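Local coordinates for protein flagellin hook IN motif family (Aeromonas hydrophila subsp. hydrophila, PDB 6XI1) that binds calcium and probably forms part of the extender of an RTX adhesin, its tandem beta-sandwich repeats helping to carry the adhesive end to its target, at residues V105-V110 with T119-I124. Numbering follows the deposited sequence.
Sequences VETFTV and TVTITI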
loop_
_atom_site.group_PDB
_atom_site.type_symbol
_atom_site.label_atom_id
_atom_site.label_comp_id
_atom_site.label_asym_id
_atom_site.label_seq_id
_atom_site.Cartn_x
_atom_site.Cartn_y
_atom_site.Cartn_z
ATOM N N VAL A 105 43.416 -39.637 -28.687
ATOM C CA VAL A 105 44.282 -40.210 -29.764
ATOM C C VAL A 105 44.193 -41.720 -29.638
ATOM O O VAL A 105 44.355 -42.223 -28.510
ATOM C CB VAL A 105 45.718 -39.675 -29.687
ATOM C CG1 VAL A 105 46.646 -40.418 -30.629
ATOM C CG2 VAL A 105 45.738 -38.183 -29.983
ATOM N N GLU A 106 43.845 -42.396 -30.738
ATOM C CA GLU A 106 43.728 -43.862 -30.788
ATOM C C GLU A 106 44.654 -44.364 -31.891
ATOM O O GLU A 106 44.776 -43.687 -32.941
ATOM C CB GLU A 106 42.289 -44.291 -31.058
ATOM C CG GLU A 106 41.277 -43.573 -30.190
ATOM C CD GLU A 106 39.871 -44.143 -30.239
ATOM O OE1 GLU A 106 39.462 -44.705 -31.285
ATOM O OE2 GLU A 106 39.188 -44.034 -29.213
ATOM N N THR A 107 45.284 -45.510 -31.654
ATOM C CA THR A 107 46.250 -46.115 -32.611
ATOM C C THR A 107 45.796 -47.515 -32.967
ATOM O O THR A 107 45.228 -48.182 -32.132
ATOM C CB THR A 107 47.671 -46.170 -32.050
ATOM O OG1 THR A 107 47.536 -47.027 -30.923
ATOM C CG2 THR A 107 48.223 -44.801 -31.741
ATOM N N PHE A 108 46.049 -47.923 -34.207
ATOM C CA PHE A 108 45.681 -49.258 -34.716
ATOM C C PHE A 108 46.894 -49.808 -35.455
ATOM O O PHE A 108 47.558 -49.066 -36.211
ATOM C CB PHE A 108 44.425 -49.196 -35.575
ATOM C CG PHE A 108 43.260 -48.587 -34.847
ATOM C CD1 PHE A 108 43.148 -47.210 -34.717
ATOM C CD2 PHE A 108 42.311 -49.393 -34.253
ATOM C CE1 PHE A 108 42.090 -46.657 -34.011
ATOM C CE2 PHE A 108 41.236 -48.840 -33.568
ATOM C CZ PHE A 108 41.127 -47.474 -33.458
ATOM N N THR A 109 47.205 -51.060 -35.165
ATOM C CA THR A 109 48.384 -51.750 -35.731
ATOM C C THR A 109 47.887 -52.620 -36.881
ATOM O O THR A 109 46.967 -53.409 -36.661
ATOM C CB THR A 109 49.145 -52.521 -34.648
ATOM O OG1 THR A 109 49.638 -51.546 -33.729
ATOM C CG2 THR A 109 50.294 -53.316 -35.232
ATOM N N VAL A 110 48.443 -52.422 -38.075
ATOM C CA VAL A 110 48.153 -53.291 -39.259
ATOM C C VAL A 110 49.450 -54.018 -39.642
ATOM O O VAL A 110 50.540 -53.541 -39.245
ATOM C CB VAL A 110 47.551 -52.493 -40.435
ATOM C CG1 VAL A 110 46.168 -51.941 -40.094
ATOM C CG2 VAL A 110 48.475 -51.386 -40.895
ATOM N N THR A 119 51.537 -48.518 -37.752
ATOM C CA THR A 119 50.487 -47.919 -36.890
ATOM C C THR A 119 49.776 -46.795 -37.636
ATOM O O THR A 119 50.449 -45.957 -38.239
ATOM C CB THR A 119 51.086 -47.458 -35.561
ATOM O OG1 THR A 119 51.756 -48.589 -35.012
ATOM C CG2 THR A 119 50.033 -46.978 -34.587
ATOM N N VAL A 120 48.451 -46.816 -37.583
ATOM C CA VAL A 120 47.579 -45.678 -37.991
ATOM C C VAL A 120 47.162 -44.950 -36.708
ATOM O O VAL A 120 46.694 -45.639 -35.784
ATOM C CB VAL A 120 46.362 -46.169 -38.798
ATOM C CG1 VAL A 120 45.419 -45.012 -39.156
ATOM C CG2 VAL A 120 46.813 -46.920 -40.051
ATOM N N THR A 121 47.330 -43.623 -36.695
ATOM C CA THR A 121 47.046 -42.731 -35.541
ATOM C C THR A 121 45.837 -41.860 -35.879
ATOM O O THR A 121 45.926 -41.040 -36.845
ATOM C CB THR A 121 48.290 -41.906 -35.204
ATOM O OG1 THR A 121 49.306 -42.880 -34.965
ATOM C CG2 THR A 121 48.153 -40.997 -33.994
ATOM N N ILE A 122 44.755 -42.032 -35.125
ATOM C CA ILE A 122 43.485 -41.280 -35.317
ATOM C C ILE A 122 43.351 -40.307 -34.140
ATOM O O ILE A 122 43.518 -40.742 -32.984
ATOM C CB ILE A 122 42.291 -42.247 -35.422
ATOM C CG1 ILE A 122 42.473 -43.296 -36.520
ATOM C CG2 ILE A 122 40.996 -41.486 -35.600
ATOM C CD1 ILE A 122 42.645 -42.693 -37.904
ATOM N N THR A 123 43.128 -39.027 -34.424
ATOM C CA THR A 123 42.766 -38.004 -33.414
ATOM C C THR A 123 41.276 -37.671 -33.533
ATOM O O THR A 123 40.800 -37.269 -34.641
ATOM C CB THR A 123 43.622 -36.742 -33.564
ATOM O OG1 THR A 123 44.993 -37.159 -33.507
ATOM C CG2 THR A 123 43.310 -35.726 -32.485
ATOM N N ILE A 124 40.569 -37.772 -32.408
ATOM C CA ILE A 124 39.154 -37.369 -32.248
ATOM C C ILE A 124 39.171 -36.027 -31.517
ATOM O O ILE A 124 39.834 -35.959 -30.490
ATOM C CB ILE A 124 38.345 -38.403 -31.451
ATOM C CG1 ILE A 124 38.516 -39.826 -31.978
ATOM C CG2 ILE A 124 36.887 -38.006 -31.415
ATOM C CD1 ILE A 124 38.154 -40.860 -30.959
#
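Thr119 lays its methyl CG2 diagonally against Thr107, 3.6 Å from CB of that residue and also 3.6 Å from Phe108 O. With OG1 at chi1 -54°, CG2 lies anti to the backbone N and leans along its own strand, beside Thr107, the partner of Thr121, while OG1 sits on the Thr109 side. Val105 makes the matching contact at the other end of the same face: its CG1 meets Thr121 CG2 at 3.7 Å, and its CG2 approaches Thr123 OG1. On the buried face Phe108 pairs with Val120; the ring presents its edge to Val120 O, and its CE1 lies 4.2 Å from Ile122 CG1. Between the faces, antiparallel backbone bonds join Phe108 to Val120 and Glu106 to Ile122, two per pair; both Glu106-Ile122 bonds are nearly straight, whereas Phe108 N to Val120 O is more bent (154°). The carboxylate of Glu106 brushes Ile124 CD1; OE1 bonds to Tyr88 OH and Gly76 N, OE2 to Leu75 N and, as a salt bridge, Lys104 NZ. The two strands form hairpin 103-111/117-125 of a cadherin-like beta-sandwich, flanked by strands 66-70 and 26-36 respectively, with Leu78 and Trp86 of strands 77-80 and 85-91 packed on the buried face.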